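Long-range contacts in metallophosphoesterase (Clostridium thermocellum, PDB 4J6O), which probably removes 2',3'-phosphate ends from RNA during bacterial Pnkp-Hen1 repair, as a manganese-dependent phosphatase of the calcineurin-like family: residues 12-17 with 236-241; 32-37 with 242-247; 48-53 with 77-82; 89-94 with 138-143; 150-155 with 200-205. All blocks are in the same frame, centred on the assembly; numbering follows the deposited sequence. Where two conformers were deposited one is given.

Contact 1 of 5, residues 12-17 with 236-241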
# COMPACT_ATOMS: atom_id res chain seq x y z
N GLY A 12 -7.43 9.72 -13.58
CA GLY A 12 -7.13 8.34 -13.90
C GLY A 12 -7.35 8.16 -15.38
O GLY A 12 -7.33 9.15 -16.11
N PRO A 13 -7.63 6.94 -15.82
CA PRO A 13 -7.88 5.74 -15.00
C PRO A 13 -6.76 5.31 -14.05
O PRO A 13 -5.60 5.62 -14.34
CB PRO A 13 -8.00 4.62 -16.04
CG PRO A 13 -8.55 5.33 -17.25
CD PRO A 13 -7.85 6.67 -17.25
N PHE A 14 -7.11 4.58 -13.00
CA PHE A 14 -6.10 4.13 -12.02
C PHE A 14 -6.24 2.65 -11.83
O PHE A 14 -7.34 2.11 -11.95
CB PHE A 14 -6.34 4.74 -10.63
CG PHE A 14 -6.32 6.23 -10.61
CD1 PHE A 14 -5.15 6.91 -10.83
CD2 PHE A 14 -7.49 6.95 -10.36
CE1 PHE A 14 -5.12 8.29 -10.79
CE2 PHE A 14 -7.47 8.32 -10.28
CZ PHE A 14 -6.31 9.01 -10.53
N ASP A 15 -5.13 1.99 -11.54
CA ASP A 15 -5.17 0.60 -11.09
C ASP A 15 -4.58 0.61 -9.72
O ASP A 15 -3.44 1.06 -9.52
CB ASP A 15 -4.38 -0.27 -12.06
CG ASP A 15 -5.03 -0.28 -13.43
OD1 ASP A 15 -6.23 -0.54 -13.52
OD2 ASP A 15 -4.32 0.01 -14.41
N ILE A 16 -5.42 0.25 -8.77
CA ILE A 16 -5.12 0.45 -7.33
C ILE A 16 -4.72 -0.89 -6.73
O ILE A 16 -5.46 -1.87 -6.89
CB ILE A 16 -6.35 1.02 -6.60
CG1 ILE A 16 -6.87 2.28 -7.30
CG2 ILE A 16 -5.98 1.32 -5.12
CD1 ILE A 16 -8.19 2.75 -6.77
N ILE A 17 -3.53 -0.97 -6.13
CA ILE A 17 -2.96 -2.31 -5.81
C ILE A 17 -2.77 -2.40 -4.28
O ILE A 17 -2.24 -1.47 -3.65
CB ILE A 17 -1.62 -2.51 -6.53
CG1 ILE A 17 -1.88 -2.61 -8.05
CG2 ILE A 17 -0.95 -3.82 -6.10
CD1 ILE A 17 -0.67 -2.73 -8.91
N TYR A 236 -7.63 -2.95 -8.20
CA TYR A 236 -8.97 -2.44 -8.45
C TYR A 236 -8.85 -1.40 -9.54
O TYR A 236 -8.09 -0.41 -9.42
CB TYR A 236 -9.53 -1.83 -7.13
CG TYR A 236 -10.95 -1.29 -7.21
CD1 TYR A 236 -11.20 -0.00 -7.72
CD2 TYR A 236 -12.01 -2.01 -6.72
CE1 TYR A 236 -12.52 0.48 -7.77
CE2 TYR A 236 -13.31 -1.53 -6.75
CZ TYR A 236 -13.54 -0.29 -7.26
OH TYR A 236 -14.83 0.17 -7.24
N ARG A 237 -9.57 -1.64 -10.66
CA ARG A 237 -9.46 -0.74 -11.79
C ARG A 237 -10.55 0.31 -11.64
O ARG A 237 -11.71 0.01 -11.40
CB ARG A 237 -9.65 -1.53 -13.10
CG ARG A 237 -8.77 -2.72 -13.13
CD ARG A 237 -8.76 -3.37 -14.51
NE ARG A 237 -8.06 -2.60 -15.52
CZ ARG A 237 -8.62 -2.22 -16.68
NH1 ARG A 237 -9.90 -2.47 -16.97
NH2 ARG A 237 -7.91 -1.55 -17.57
N TYR A 238 -10.11 1.56 -11.68
CA TYR A 238 -10.98 2.72 -11.54
C TYR A 238 -10.90 3.58 -12.80
O TYR A 238 -9.81 3.89 -13.25
CB TYR A 238 -10.47 3.55 -10.35
CG TYR A 238 -11.31 4.77 -10.08
CD1 TYR A 238 -11.05 5.95 -10.74
CD2 TYR A 238 -12.37 4.74 -9.17
CE1 TYR A 238 -11.83 7.08 -10.51
CE2 TYR A 238 -13.14 5.87 -8.91
CZ TYR A 238 -12.87 7.03 -9.62
OH TYR A 238 -13.63 8.17 -9.40
N PRO A 239 -12.06 4.03 -13.34
CA PRO A 239 -13.41 3.97 -12.79
C PRO A 239 -14.21 2.76 -13.19
O PRO A 239 -15.41 2.74 -12.84
CB PRO A 239 -14.08 5.23 -13.36
CG PRO A 239 -13.43 5.32 -14.71
CD PRO A 239 -11.98 4.94 -14.49
N GLU A 240 -13.59 1.77 -13.83
CA GLU A 240 -14.29 0.56 -14.21
C GLU A 240 -14.87 -0.24 -13.06
O GLU A 240 -15.81 -1.02 -13.24
CB GLU A 240 -13.38 -0.33 -15.07
CG GLU A 240 -12.90 0.33 -16.33
CD GLU A 240 -11.65 1.15 -16.16
OE1 GLU A 240 -11.20 1.37 -15.00
OE2 GLU A 240 -11.10 1.60 -17.19
N ARG A 241 -14.30 -0.05 -11.85
CA ARG A 241 -14.76 -0.80 -10.69
C ARG A 241 -14.69 -2.30 -10.99
O ARG A 241 -15.63 -3.05 -10.72
CB ARG A 241 -16.14 -0.31 -10.21
CG ARG A 241 -16.09 1.21 -9.93
CD ARG A 241 -17.16 1.69 -9.02
NE ARG A 241 -17.15 3.14 -8.96
CZ ARG A 241 -17.75 3.84 -8.02
NH1 ARG A 241 -17.71 5.17 -8.06
NH2 ARG A 241 -18.42 3.21 -7.06
O HOH W 1 -5.39 -1.96 -16.44
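Four main-chain hydrogen bonds join strand 14-17 to strand 236-238 as antiparallel neighbours, their axes 155° apart. F14 and Y238 exchange one pair of bonds, I16 and Y236 the other, each 2.8 Å from N to O. The bond from Y238 N to F14 O is the straightest, at 176°, and lies nearly along the carbonyl axis. Between them D15 and R237 form a non-hydrogen-bonded pair.

The polar contact lies on the face of D15 and R237, whose side chains run side by side. D15 OD1 forms a salt bridge with R237 NE at 3.4 Å, and the carboxylate and guanidinium planes are only 19° apart. A water in the guanidinium plane closes the ring, donating to D15 OD2 and accepting from R237 NH2. D15 OD2 also meets Y36 OH and R58, while R237 NH1 pairs with E242.

Apolar packing fills the face of F14, I16, Y236 and Y238. Y238 CD1 meets the edge of the F14 ring at CD2, 3.7 Å away, and I16 CD1 reaches Y236 CD1 at 4.2 Å. This apolar face packs on strands 151-154 and 203-206, as in the β-sandwich core of calcineurin-like phosphoesterases, while strand 59-62 flanks strand 14-17.

Contact 2 of 5, residues 32-37 with 242-247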
# COMPACT_ATOMS: atom_id res chain seq x y z
N GLU A 32 1.64 -6.74 -15.49
CA GLU A 32 1.63 -7.17 -16.91
C GLU A 32 0.22 -7.54 -17.33
O GLU A 32 -0.22 -7.23 -18.44
CB GLU A 32 2.64 -8.29 -17.13
CG GLU A 32 4.05 -7.75 -17.02
CD GLU A 32 5.16 -8.77 -17.09
OE1 GLU A 32 4.95 -9.94 -16.72
OE2 GLU A 32 6.25 -8.38 -17.49
N LYS A 33 -0.51 -8.19 -16.42
CA LYS A 33 -1.88 -8.57 -16.72
C LYS A 33 -2.74 -7.34 -16.92
O LYS A 33 -3.70 -7.37 -17.70
CB LYS A 33 -2.41 -9.40 -15.55
CG LYS A 33 -3.78 -9.99 -15.74
CD LYS A 33 -4.03 -10.95 -14.55
CE LYS A 33 -5.39 -11.60 -14.58
NZ LYS A 33 -5.42 -12.75 -13.66
N LEU A 34 -2.40 -6.26 -16.25
CA LEU A 34 -3.13 -5.00 -16.41
C LEU A 34 -2.71 -4.20 -17.64
O LEU A 34 -3.19 -3.08 -17.83
CB LEU A 34 -2.98 -4.12 -15.16
CG LEU A 34 -3.58 -4.69 -13.87
CD1 LEU A 34 -2.89 -4.03 -12.64
CD2 LEU A 34 -5.10 -4.54 -13.79
N GLY A 35 -1.78 -4.75 -18.41
CA GLY A 35 -1.33 -4.07 -19.60
C GLY A 35 -0.11 -3.16 -19.48
O GLY A 35 0.31 -2.55 -20.47
N TYR A 36 0.47 -3.08 -18.28
CA TYR A 36 1.72 -2.34 -18.13
C TYR A 36 2.85 -3.12 -18.75
O TYR A 36 2.82 -4.34 -18.83
CB TYR A 36 2.05 -2.02 -16.64
CG TYR A 36 1.00 -1.11 -16.03
CD1 TYR A 36 -0.17 -1.65 -15.50
CD2 TYR A 36 1.16 0.27 -16.02
CE1 TYR A 36 -1.15 -0.84 -15.01
CE2 TYR A 36 0.19 1.09 -15.50
CZ TYR A 36 -0.96 0.52 -14.99
OH TYR A 36 -1.95 1.35 -14.51
N LEU A 37 3.86 -2.37 -19.18
CA LEU A 37 5.03 -2.90 -19.83
C LEU A 37 6.19 -2.56 -18.93
O LEU A 37 6.41 -1.40 -18.60
CB LEU A 37 5.21 -2.16 -21.15
CG LEU A 37 3.95 -2.29 -22.00
CD1 LEU A 37 3.98 -1.25 -23.09
CD2 LEU A 37 3.89 -3.70 -22.57
N GLU A 242 -13.54 -2.71 -11.54
CA GLU A 242 -13.25 -4.12 -11.84
C GLU A 242 -12.11 -4.64 -10.99
O GLU A 242 -11.11 -3.93 -10.78
CB GLU A 242 -12.80 -4.23 -13.27
CG GLU A 242 -13.92 -3.95 -14.23
CD GLU A 242 -13.46 -3.88 -15.68
OE1 GLU A 242 -12.24 -4.02 -15.94
OE2 GLU A 242 -14.36 -3.68 -16.54
N ILE A 243 -12.26 -5.88 -10.55
CA ILE A 243 -11.24 -6.59 -9.79
C ILE A 243 -10.38 -7.45 -10.73
O ILE A 243 -10.91 -8.24 -11.52
CB ILE A 243 -11.87 -7.48 -8.74
CG1 ILE A 243 -12.73 -6.67 -7.78
CG2 ILE A 243 -10.81 -8.25 -7.98
CD1 ILE A 243 -12.06 -5.46 -7.25
N VAL A 244 -9.06 -7.29 -10.64
CA VAL A 244 -8.08 -8.13 -11.36
C VAL A 244 -7.10 -8.66 -10.33
O VAL A 244 -6.67 -7.91 -9.45
CB VAL A 244 -7.30 -7.34 -12.41
CG1 VAL A 244 -6.22 -8.20 -13.10
CG2 VAL A 244 -8.29 -6.78 -13.48
N ASP A 245 -6.79 -9.94 -10.38
CA ASP A 245 -5.89 -10.49 -9.35
C ASP A 245 -4.94 -11.55 -9.88
O ASP A 245 -5.15 -12.11 -10.95
CB ASP A 245 -6.66 -10.94 -8.09
CG ASP A 245 -7.71 -12.00 -8.37
OD1 ASP A 245 -7.41 -12.95 -9.12
OD2 ASP A 245 -8.82 -11.92 -7.78
N VAL A 246 -3.85 -11.75 -9.14
CA VAL A 246 -2.90 -12.82 -9.44
C VAL A 246 -2.73 -13.65 -8.18
O VAL A 246 -2.46 -13.12 -7.10
CB VAL A 246 -1.53 -12.27 -9.78
CG1 VAL A 246 -0.51 -13.37 -9.83
CG2 VAL A 246 -1.58 -11.54 -11.15
N LYS A 247 -2.85 -14.95 -8.31
CA LYS A 247 -2.68 -15.83 -7.15
C LYS A 247 -1.21 -15.87 -6.74
O LYS A 247 -0.31 -15.86 -7.56
CB LYS A 247 -3.13 -17.26 -7.52
CG LYS A 247 -3.41 -18.14 -6.32
CD LYS A 247 -4.68 -17.67 -5.61
CE LYS A 247 -4.96 -18.52 -4.40
NZ LYS A 247 -3.81 -18.43 -3.49
O HOH W 2 -8.16 -11.47 -12.58
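The chain of 32-37 leaves helix 24-33 through a Schellman motif, in which G35 takes a positive phi of 93° and its N bonds back to E32 O. Residues 242-247 are extended throughout as a β-strand. The backbones stay well apart, L34 CA and V244 CA lying 7.7 Å from each other, so side chains must bridge the gap.

K33 does most of the bridging. Its CG is anti to the backbone N (chi1 -175°) and the rest of the chain is fully extended, which carries the ammonium to the strand. There K33 NZ donates to D245 O at 2.8 Å, approaching nearly along the C=O axis. A water that accepts from D245 N also takes a weak bond from K33 NZ, so the lysine tip engages both the carbonyl and, through the water, the amide of one residue. On the way, the methylenes slide past V244 in the opposite direction, K33 CE touching V244 CG1 at 3.8 Å.

L34 adds the apolar part: its CD2 lies 3.8 Å from V244 CB and also close to both V244 methyls.

The contact thus lays the C-terminal end of helix 24-33 against the outermost strand of the five-stranded sheet. V244 and V246 also pack on L30 within that helix, and strand 232-238 is the neighbour of 242-247, with A235 touching L34.

Contact 3 of 5, residues 48-53 with 77-82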
# COMPACT_ATOMS: atom_id res chain seq x y z
N GLY A 48 16.26 3.22 -10.87
CA GLY A 48 16.36 3.31 -12.31
C GLY A 48 16.49 1.91 -12.92
O GLY A 48 16.74 1.76 -14.12
N LYS A 49 16.28 0.89 -12.09
CA LYS A 49 16.46 -0.49 -12.52
C LYS A 49 15.35 -0.87 -13.50
O LYS A 49 15.56 -1.63 -14.43
CB LYS A 49 16.45 -1.43 -11.31
CG LYS A 49 16.84 -2.86 -11.63
CD LYS A 49 17.06 -3.65 -10.35
CE LYS A 49 17.62 -5.07 -10.61
NZ LYS A 49 16.75 -5.84 -11.54
N TYR A 50 14.16 -0.30 -13.30
CA TYR A 50 13.00 -0.65 -14.11
C TYR A 50 12.36 0.60 -14.72
O TYR A 50 12.51 1.69 -14.21
CB TYR A 50 11.97 -1.41 -13.28
CG TYR A 50 12.49 -2.65 -12.60
CD1 TYR A 50 12.76 -3.80 -13.33
CD2 TYR A 50 12.66 -2.67 -11.22
CE1 TYR A 50 13.19 -4.96 -12.70
CE2 TYR A 50 13.11 -3.81 -10.58
CZ TYR A 50 13.37 -4.94 -11.33
OH TYR A 50 13.81 -6.07 -10.67
N ARG A 51 11.63 0.42 -15.82
CA ARG A 51 10.77 1.48 -16.35
C ARG A 51 9.44 0.89 -16.77
O ARG A 51 9.39 -0.06 -17.54
CB ARG A 51 11.43 2.24 -17.51
CG ARG A 51 10.79 3.60 -17.73
CD ARG A 51 11.61 4.51 -18.71
NE ARG A 51 11.31 5.93 -18.46
CZ ARG A 51 10.34 6.59 -19.08
NH1 ARG A 51 10.11 7.86 -18.81
NH2 ARG A 51 9.63 5.97 -20.01
N VAL A 52 8.36 1.46 -16.25
CA VAL A 52 7.02 0.92 -16.48
C VAL A 52 6.20 1.91 -17.30
O VAL A 52 6.21 3.11 -16.98
CB VAL A 52 6.30 0.66 -15.14
CG1 VAL A 52 5.02 -0.12 -15.41
CG2 VAL A 52 7.26 -0.12 -14.24
N THR A 53 5.50 1.42 -18.33
CA THR A 53 4.61 2.27 -19.13
C THR A 53 3.29 1.57 -19.37
O THR A 53 3.14 0.38 -19.10
CB THR A 53 5.28 2.65 -20.47
OG1 THR A 53 5.62 1.46 -21.19
CG2 THR A 53 6.54 3.46 -20.19
N LEU A 77 10.74 -2.41 -3.97
CA LEU A 77 11.04 -1.01 -3.70
C LEU A 77 11.59 -0.32 -4.94
O LEU A 77 11.17 0.81 -5.29
CB LEU A 77 12.06 -0.90 -2.56
CG LEU A 77 11.42 -1.03 -1.19
CD1 LEU A 77 12.52 -1.29 -0.18
CD2 LEU A 77 10.65 0.22 -0.84
N LYS A 78 12.51 -0.97 -5.62
CA LYS A 78 13.09 -0.33 -6.81
C LYS A 78 12.02 -0.07 -7.86
O LYS A 78 12.02 0.95 -8.52
CB LYS A 78 14.18 -1.23 -7.40
CG LYS A 78 15.40 -1.33 -6.51
CD LYS A 78 16.35 -2.39 -6.97
CE LYS A 78 17.38 -2.66 -5.90
NZ LYS A 78 18.40 -3.53 -6.45
N LEU A 79 11.15 -1.05 -8.06
CA LEU A 79 10.12 -0.94 -9.06
C LEU A 79 9.18 0.20 -8.69
O LEU A 79 8.90 1.07 -9.51
CB LEU A 79 9.37 -2.27 -9.25
CG LEU A 79 8.22 -2.20 -10.24
CD1 LEU A 79 8.83 -2.09 -11.63
CD2 LEU A 79 7.32 -3.46 -10.15
N VAL A 80 8.65 0.19 -7.46
CA VAL A 80 7.68 1.20 -7.07
C VAL A 80 8.25 2.64 -7.04
O VAL A 80 7.62 3.59 -7.53
CB VAL A 80 7.07 0.87 -5.68
CG1 VAL A 80 6.15 1.97 -5.24
CG2 VAL A 80 6.34 -0.44 -5.80
N MET A 81 9.47 2.75 -6.52
CA MET A 81 10.12 4.06 -6.52
C MET A 81 10.34 4.66 -7.92
O MET A 81 10.12 5.86 -8.15
CB MET A 81 11.44 3.97 -5.77
CG MET A 81 11.17 3.79 -4.32
SD MET A 81 12.68 3.96 -3.41
CE MET A 81 13.21 2.36 -3.63
N GLY A 82 10.74 3.81 -8.86
CA GLY A 82 10.84 4.22 -10.25
C GLY A 82 9.51 4.65 -10.88
O GLY A 82 9.47 5.52 -11.74
O HOH W 3 10.03 1.52 -12.19
O HOH W 4 12.63 1.19 -11.22
O HOH W 5 8.77 3.30 -14.22
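A two-stranded antiparallel hairpin, 37-40 with 50-53, is laid against helix 73-86 here, the strand 50-53 and helix axes approaching to 7.8 Å at an angle of 51°. L79 is the apolar centre of the contact. Its CG is anti to the backbone N (chi1 177°), and this brings CD1 between two strand side chains, 3.6 Å from Y50 CB and 3.6 Å from V52 CG2, each crossed at about a right angle. The Y50 ring lies against the backbone at L79, its CD2 3.8 Å from L79 CA, and CE2 reaches towards K78 CB.

This hairpin is a small addition beside the main sheets of the calcineurin-like fold, and L79 also packs on Y24, L27 and L31 of helix 24-33. On the Y50 ring, K49 CG sits 3.9 Å above the plane, over its centre. K49 then bends at chi4 (-56°) so that its NZ donates to Y50 OH at 3.1 Å; the hydroxyl has E75 as a further partner.

K49 CD and K78 CD touch at 3.7 Å while the two ammonium groups diverge, that of K78 going to E125. No direct hydrogen bond links the segments. Waters do so instead: one accepts from Y50 N and lies 2.8 Å from K78 O.

Contact 4 of 5, residues 89-94 with 138-143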
# COMPACT_ATOMS: atom_id res chain seq x y z
N ALA A 89 2.93 6.24 -11.25
CA ALA A 89 2.29 5.80 -9.99
C ALA A 89 2.30 6.85 -8.87
O ALA A 89 3.12 7.79 -8.84
CB ALA A 89 2.97 4.52 -9.48
N LEU A 90 1.36 6.66 -7.94
CA LEU A 90 1.47 7.28 -6.64
C LEU A 90 1.43 6.17 -5.57
O LEU A 90 1.01 5.06 -5.83
CB LEU A 90 0.31 8.24 -6.34
CG LEU A 90 0.07 9.45 -7.28
CD1 LEU A 90 -1.22 10.14 -6.93
CD2 LEU A 90 1.23 10.39 -7.21
N CYS A 91 1.92 6.51 -4.38
CA CYS A 91 1.95 5.53 -3.29
C CYS A 91 1.56 6.23 -2.00
O CYS A 91 1.96 7.40 -1.73
CB CYS A 91 3.38 4.98 -3.17
SG CYS A 91 3.57 3.55 -2.03
N VAL A 92 0.75 5.54 -1.20
CA VAL A 92 0.43 6.02 0.14
C VAL A 92 1.10 5.02 1.07
O VAL A 92 1.42 3.88 0.71
CB VAL A 92 -1.10 6.15 0.40
CG1 VAL A 92 -1.67 7.19 -0.55
CG2 VAL A 92 -1.83 4.82 0.20
N PRO A 93 1.40 5.47 2.26
CA PRO A 93 2.19 4.63 3.13
C PRO A 93 1.37 3.62 3.94
O PRO A 93 0.29 3.91 4.40
CB PRO A 93 2.83 5.67 4.08
CG PRO A 93 1.74 6.69 4.25
CD PRO A 93 1.17 6.82 2.80
N GLY A 94 1.96 2.43 4.12
CA GLY A 94 1.41 1.47 5.07
C GLY A 94 2.18 1.56 6.39
O GLY A 94 3.28 2.16 6.46
N ASP A 138 9.71 8.90 3.41
CA ASP A 138 9.46 10.13 4.12
C ASP A 138 8.57 11.09 3.35
O ASP A 138 7.90 11.92 3.93
CB ASP A 138 10.79 10.80 4.47
CG ASP A 138 10.62 11.93 5.46
OD1 ASP A 138 10.30 11.61 6.63
OD2 ASP A 138 10.81 13.12 5.09
N GLY A 139 8.55 10.97 2.03
CA GLY A 139 7.72 11.89 1.28
C GLY A 139 6.33 11.37 0.98
O GLY A 139 5.53 12.05 0.33
N LEU A 140 6.02 10.15 1.44
CA LEU A 140 4.68 9.62 1.18
C LEU A 140 3.60 10.38 1.98
O LEU A 140 3.75 10.63 3.17
CB LEU A 140 4.61 8.12 1.47
CG LEU A 140 5.58 7.26 0.67
CD1 LEU A 140 5.49 5.78 1.12
CD2 LEU A 140 5.34 7.36 -0.84
N VAL A 141 2.55 10.77 1.25
CA VAL A 141 1.37 11.48 1.74
C VAL A 141 0.38 10.47 2.36
O VAL A 141 0.25 9.37 1.81
CB VAL A 141 0.71 12.18 0.52
CG1 VAL A 141 -0.55 12.89 0.90
CG2 VAL A 141 1.69 13.17 -0.16
N SER A 142 -0.28 10.82 3.48
CA SER A 142 -1.16 9.87 4.20
C SER A 142 -2.28 9.25 3.35
O SER A 142 -2.55 8.04 3.44
CB SER A 142 -1.75 10.56 5.44
OG SER A 142 -2.73 11.52 5.06
N HIS A 143 -2.88 10.06 2.50
CA HIS A 143 -3.94 9.56 1.60
C HIS A 143 -4.08 10.56 0.49
O HIS A 143 -3.54 11.64 0.54
CB HIS A 143 -5.27 9.42 2.34
CG HIS A 143 -5.86 10.73 2.81
ND1 HIS A 143 -5.31 11.49 3.84
CD2 HIS A 143 -6.98 11.39 2.40
CE1 HIS A 143 -6.09 12.54 4.06
NE2 HIS A 143 -7.09 12.53 3.19
O HOH W 6 2.69 10.00 -1.53
O HOH W 7 -2.02 5.36 3.76
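L140 lies against the turn of chain that follows strand 89-91, and from CB outward it meets first P93 and then, by its two branches, P93 and C91. CB sits 3.9 Å from P93 CD, alongside the proline ring. CG, anti to the carbonyl carbon (chi1 -59°), divides the branches: CD1 passes over P93, 4.0 Å from its CB, while CD2 turns the other way to C91, 3.5 Å from C91 O and close to C91 CB. One leucine thereby spans two residues of segment 89-94 and skips the side chain of V92.

V92 packs instead on the residues beyond L140, its CG1 meeting V141 O and H143 CA. The tightest approach is that of P93 CD, bonded to a nitrogen without N-H, to V141 O, at 2.9 Å.

No direct hydrogen bond crosses between the segments, and two waters span the gap. One donates to C91 O at 2.7 Å and accepts from V141 N; the other donates to both P93 O and S142 O. On the side turned away from 89-94, S142 OG lies in the plane of the H143 ring and shares a hydrogen bond with ND1, 2.9 Å long, while H143 NE2 is engaged by G164 N.

The segment 89-94 runs from the edge strand of the five-stranded sheet to G94, the N-cap of helix 95-104, which probably opens the family's characteristic Gly-Asn-His sequence. Residues 138-143 link helix 127-138 to strand 143-146 of the other sheet, and helix 168-176 packs on P93, S142 and H143.

Contact 5 of 5, residues 150-155 with 200-205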
# COMPACT_ATOMS: atom_id res chain seq x y z
N LYS A 150 -14.14 11.98 -6.02
CA LYS A 150 -14.92 10.78 -6.18
C LYS A 150 -14.20 9.53 -5.68
O LYS A 150 -14.80 8.46 -5.51
CB LYS A 150 -15.26 10.58 -7.67
CG LYS A 150 -16.28 11.57 -8.14
CD LYS A 150 -16.30 11.59 -9.67
CE LYS A 150 -17.22 12.71 -10.20
NZ LYS A 150 -17.00 12.91 -11.72
N LEU A 151 -12.90 9.66 -5.40
CA LEU A 151 -12.11 8.51 -5.02
C LEU A 151 -11.16 8.93 -3.93
O LEU A 151 -10.55 10.00 -4.04
CB LEU A 151 -11.33 8.02 -6.24
CG LEU A 151 -10.25 6.91 -6.03
CD1 LEU A 151 -10.86 5.60 -5.54
CD2 LEU A 151 -9.33 6.75 -7.31
N VAL A 152 -11.04 8.10 -2.90
CA VAL A 152 -10.00 8.31 -1.85
C VAL A 152 -9.22 7.01 -1.76
O VAL A 152 -9.82 5.94 -1.70
CB VAL A 152 -10.67 8.65 -0.53
CG1 VAL A 152 -9.65 8.65 0.63
CG2 VAL A 152 -11.35 10.08 -0.59
N VAL A 153 -7.90 7.11 -1.67
CA VAL A 153 -7.07 5.93 -1.40
C VAL A 153 -6.28 6.20 -0.14
O VAL A 153 -5.77 7.30 0.08
CB VAL A 153 -6.12 5.53 -2.56
CG1 VAL A 153 -6.94 4.99 -3.79
CG2 VAL A 153 -5.15 6.66 -2.97
N ALA A 154 -6.18 5.16 0.70
CA ALA A 154 -5.46 5.21 1.97
C ALA A 154 -5.17 3.80 2.38
O ALA A 154 -5.91 2.88 1.96
CB ALA A 154 -6.31 5.89 3.07
N HIS A 155 -4.12 3.59 3.17
CA HIS A 155 -3.80 2.19 3.54
C HIS A 155 -4.88 1.58 4.42
O HIS A 155 -5.45 0.53 4.06
CB HIS A 155 -2.44 2.13 4.24
CG HIS A 155 -2.09 0.76 4.67
ND1 HIS A 155 -1.72 -0.22 3.76
CD2 HIS A 155 -2.10 0.18 5.88
CE1 HIS A 155 -1.50 -1.34 4.41
NE2 HIS A 155 -1.71 -1.13 5.71
N GLY A 200 -19.89 8.44 3.21
CA GLY A 200 -19.25 9.51 2.47
C GLY A 200 -19.47 9.36 0.96
O GLY A 200 -19.81 8.29 0.44
N LYS A 201 -19.25 10.47 0.26
CA LYS A 201 -19.45 10.52 -1.17
C LYS A 201 -18.39 9.74 -1.94
O LYS A 201 -18.70 9.06 -2.92
CB LYS A 201 -19.46 11.98 -1.64
CG LYS A 201 -19.07 12.19 -3.10
CD LYS A 201 -18.71 13.65 -3.38
CE LYS A 201 -18.12 13.83 -4.77
NZ LYS A 201 -17.40 15.15 -4.84
N ALA A 202 -17.13 9.86 -1.51
CA ALA A 202 -16.02 9.24 -2.25
C ALA A 202 -16.00 7.75 -2.04
O ALA A 202 -16.21 7.26 -0.93
CB ALA A 202 -14.73 9.79 -1.82
N LEU A 203 -15.73 7.03 -3.11
CA LEU A 203 -15.41 5.63 -2.98
C LEU A 203 -14.04 5.52 -2.30
O LEU A 203 -13.09 6.16 -2.76
CB LEU A 203 -15.30 5.05 -4.38
CG LEU A 203 -14.68 3.66 -4.52
CD1 LEU A 203 -15.55 2.61 -3.87
CD2 LEU A 203 -14.49 3.33 -6.02
N VAL A 204 -13.91 4.72 -1.23
CA VAL A 204 -12.61 4.60 -0.57
C VAL A 204 -12.07 3.23 -0.86
O VAL A 204 -12.68 2.23 -0.50
CB VAL A 204 -12.72 4.74 0.99
CG1 VAL A 204 -11.33 4.72 1.62
CG2 VAL A 204 -13.52 6.01 1.34
N VAL A 205 -10.92 3.19 -1.53
CA VAL A 205 -10.25 1.90 -1.81
C VAL A 205 -9.04 1.86 -0.86
O VAL A 205 -8.23 2.79 -0.83
CB VAL A 205 -9.81 1.85 -3.25
CG1 VAL A 205 -9.17 0.51 -3.58
CG2 VAL A 205 -11.02 2.10 -4.19
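Two parallel strands of the mixed six-stranded sheet, one of the two main sheets of this calcineurin-like αβ fold, lie side by side here: 151-154 and 203-206, with an angle of 24° between the short segments. L151 pairs with L203, V152 with V204 and V153 with V205. On its other side, where 151-154 pairs with the antiparallel strand 143-146, K150 and L151 both face L146 in a classic β bulge.

Successive backbone bonds zigzag between the strands. V152 uses both its polar atoms: its N donates to L203 O at 2.8 Å, in the carbonyl plane, and its O receives V205 N nearly along the C=O axis. L203 N reaches K150 O from well above the carbonyl plane. The last bond, from A154 N to V205 O, is weak at 3.5 Å. CA-H...O contacts lie between these bonds, such as V204 CA to V152 O at 3.3 Å.

On the face of L151, L203, V153 and V205, side chains meet F14, I16, Y236 and Y238 of the other sheet. Beyond the strand, H155 lies against the manganese ligands D19 and D65. Its ND1 is bonded to L63 O.

L151 CG is anti to the backbone N (chi1 171°), and its CD1 crosses obliquely to V205 CG2 at 3.8 Å. Over the other face V152 CG2, anti to the carbonyl carbon, comes within 3.6 Å of A202 CB.

Overall arrangement
Contacts 1 and 5 lie in different sheets, their centres 12 Å apart, and touch where the sheets pack face to face, as in the calcineurin-like β-sandwich. Contact 2 reaches the same sheet as contact 1 through strand 242-247, the neighbour of contact 1's strand 232-238; their centres are 11 Å apart, and the two cross along the chain. Contact 3 touches contact 2, since 37-40 pairs with 50-53. Contact 4 bridges the edge of the five-stranded sheet to the other sheet and touches contact 5. Contacts 3, 4 and 5 follow in series, all nested within contact 1, so strand 232-238 returns to pair with the first strand of its sheet, 14-17, after most of the fold has been laid down.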